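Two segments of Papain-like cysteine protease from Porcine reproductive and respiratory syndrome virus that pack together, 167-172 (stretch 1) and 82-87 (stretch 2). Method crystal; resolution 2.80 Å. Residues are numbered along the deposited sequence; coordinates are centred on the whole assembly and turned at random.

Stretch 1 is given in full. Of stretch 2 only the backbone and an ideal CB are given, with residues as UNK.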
# COMPACT_ATOMS: atom_id res chain seq x y z
N SER A 167 6.17 5.04 -25.64
CA SER A 167 6.37 4.93 -24.18
C SER A 167 6.83 3.53 -23.76
O SER A 167 6.43 2.49 -24.34
CB SER A 167 5.16 5.40 -23.39
OG SER A 167 4.88 6.80 -23.66
N LEU A 168 7.79 3.49 -22.83
CA LEU A 168 8.03 2.22 -22.21
C LEU A 168 6.78 1.90 -21.34
O LEU A 168 5.83 2.71 -21.14
CB LEU A 168 9.29 2.23 -21.40
CG LEU A 168 10.65 1.94 -22.02
CD1 LEU A 168 11.73 2.41 -21.07
CD2 LEU A 168 10.92 0.50 -22.18
N PRO A 169 6.74 0.71 -20.88
CA PRO A 169 5.58 0.11 -20.23
C PRO A 169 5.44 0.68 -18.86
O PRO A 169 6.45 0.61 -18.13
CB PRO A 169 5.98 -1.37 -20.06
CG PRO A 169 7.09 -1.56 -20.96
CD PRO A 169 7.75 -0.26 -21.28
N GLY A 170 4.25 1.17 -18.49
CA GLY A 170 4.11 1.82 -17.20
C GLY A 170 4.64 3.24 -17.16
O GLY A 170 4.68 3.86 -16.12
N PHE A 171 5.09 3.77 -18.28
CA PHE A 171 5.40 5.16 -18.25
C PHE A 171 4.34 6.05 -18.88
O PHE A 171 3.64 5.73 -19.88
CB PHE A 171 6.75 5.45 -18.87
CG PHE A 171 7.89 4.95 -18.07
CD1 PHE A 171 8.32 3.70 -18.21
CD2 PHE A 171 8.55 5.80 -17.16
CE1 PHE A 171 9.48 3.25 -17.41
CE2 PHE A 171 9.63 5.38 -16.36
CZ PHE A 171 10.12 4.12 -16.49
N GLU A 172 4.33 7.23 -18.33
CA GLU A 172 3.17 8.02 -18.38
C GLU A 172 3.59 9.47 -18.50
O GLU A 172 4.36 10.00 -17.73
CB GLU A 172 2.51 7.76 -17.05
CG GLU A 172 2.41 6.25 -16.77
CD GLU A 172 1.11 5.65 -17.41
OE1 GLU A 172 0.34 6.60 -17.79
OE2 GLU A 172 0.88 4.35 -17.52
N UNK A 82 15.51 -6.66 -20.22
CA UNK A 82 16.03 -5.28 -20.43
C UNK A 82 15.58 -4.48 -21.69
O UNK A 82 15.38 -3.30 -21.53
CB UNK A 82 17.56 -5.37 -20.47
N UNK A 83 15.33 -5.04 -22.89
CA UNK A 83 14.60 -4.20 -23.89
C UNK A 83 13.57 -3.21 -23.22
O UNK A 83 13.10 -2.26 -23.86
CB UNK A 83 13.86 -5.11 -24.87
N UNK A 84 13.10 -3.51 -21.99
CA UNK A 84 11.72 -3.03 -21.55
C UNK A 84 11.58 -2.01 -20.36
O UNK A 84 10.56 -1.43 -20.10
CB UNK A 84 10.92 -4.27 -21.15
N UNK A 85 12.69 -1.80 -19.69
CA UNK A 85 12.93 -0.85 -18.66
C UNK A 85 13.99 0.13 -19.13
O UNK A 85 14.78 -0.20 -20.08
CB UNK A 85 13.34 -1.55 -17.36
N UNK A 86 14.05 1.33 -18.49
CA UNK A 86 15.07 2.29 -18.99
C UNK A 86 16.51 1.90 -18.66
O UNK A 86 16.75 1.07 -17.77
CB UNK A 86 14.80 3.68 -18.41
N UNK A 87 17.48 2.41 -19.44
CA UNK A 87 18.84 1.90 -19.15
C UNK A 87 19.59 2.91 -18.32
O UNK A 87 20.65 2.60 -17.76
CB UNK A 87 19.61 1.60 -20.44

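Stretch 1 offers a largely apolar surface to its partner. Its type II turn from Leu168 to Phe171, closed by a hydrogen bond from Phe171 N to Leu168 O (3.1 Å), turns Leu168, Pro169 and Phe171 toward stretch 2. No hydrogen bond links the two stretches; the contact is by packing, much of it apolar.

Position 82 lies out of reach, and its ideal CB has nothing of stretch 1 within 5.5 Å. Its helical phi and psi suit many residues. The deposited residue is Ala82, whose small methyl group makes no contact here.

At position 83 the CA-to-CB bond points sideways, again with no atom of stretch 1 within 5.5 Å of the ideal CB. Stretch 1 supplies neither a charge nor a donor to answer a side chain, so a polar or charged residue is as acceptable as a small one. It is Asp83, whose carboxylate leads away; its backbone O, by contrast, comes within 3.9 Å of Leu168 CD2.

Position 84 sits closer. Its CB points sideways, and the ideal CB is 4.7 Å from Pro169 CG and 4.9 Å from Leu168 CD2. A side chain of modest size, such as Ala, Ser, Thr or Val, could cover these carbons without having to enter a pocket. Thr84 is found, with chi1 in the p well. The backbone comes close too, with Thr84 O 3.3 Å from Pro169 CD; the hydroxyl is hydrogen-bonded to a residue just beyond one of the stretches.

At position 85 CA-to-CB points away, so stretch 1 hardly constrains the side chain. The extended phi and psi, -117° and 160°, are comfortable for a beta-branched residue, among others. Val85 occupies it; what approaches stretch 1 is its backbone, with Leu168 CD1 3.8 Å from Val85 C.

Position 86 points its CB toward stretch 1, the ideal atom lying 4.3 Å from Leu168 CD1 and 5.1 Å from Phe171 CZ. Two hydrocarbon groups call for an apolar partner: Val, Leu, Ile or Pro would be plausible, and phi of -71° with psi of 157° is well suited to proline. Pro86 fills the place. Its CG lies 3.5 Å from Leu168 CD1 and 3.6 Å from Phe171 CZ, so one ring carbon touches both side chains, meeting the aromatic ring obliquely.

At position 87 CA-to-CB points away into space free of stretch 1, where a polar or charged residue is readily accommodated. Glu87 extends there and makes no contact with stretch 1.

Stretch 2 82-87: ADTVPE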
# COMPACT_ATOMS: atom_id res chain seq x y z
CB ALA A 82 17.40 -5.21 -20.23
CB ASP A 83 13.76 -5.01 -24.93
CG ASP A 83 14.39 -6.32 -25.33
OD1 ASP A 83 15.44 -6.23 -26.07
OD2 ASP A 83 13.80 -7.42 -24.96
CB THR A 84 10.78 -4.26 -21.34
OG1 THR A 84 11.16 -4.95 -20.15
CG2 THR A 84 10.97 -5.32 -22.48
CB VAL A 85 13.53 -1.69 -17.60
CG1 VAL A 85 14.78 -1.09 -16.96
CG2 VAL A 85 12.48 -2.06 -16.68
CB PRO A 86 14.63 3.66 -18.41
CG PRO A 86 13.24 3.50 -18.08
CD PRO A 86 13.03 2.00 -17.66
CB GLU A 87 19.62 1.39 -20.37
CG GLU A 87 19.70 2.29 -21.57
CD GLU A 87 20.40 1.61 -22.83
OE1 GLU A 87 21.64 1.16 -22.82
OE2 GLU A 87 19.65 1.51 -23.85
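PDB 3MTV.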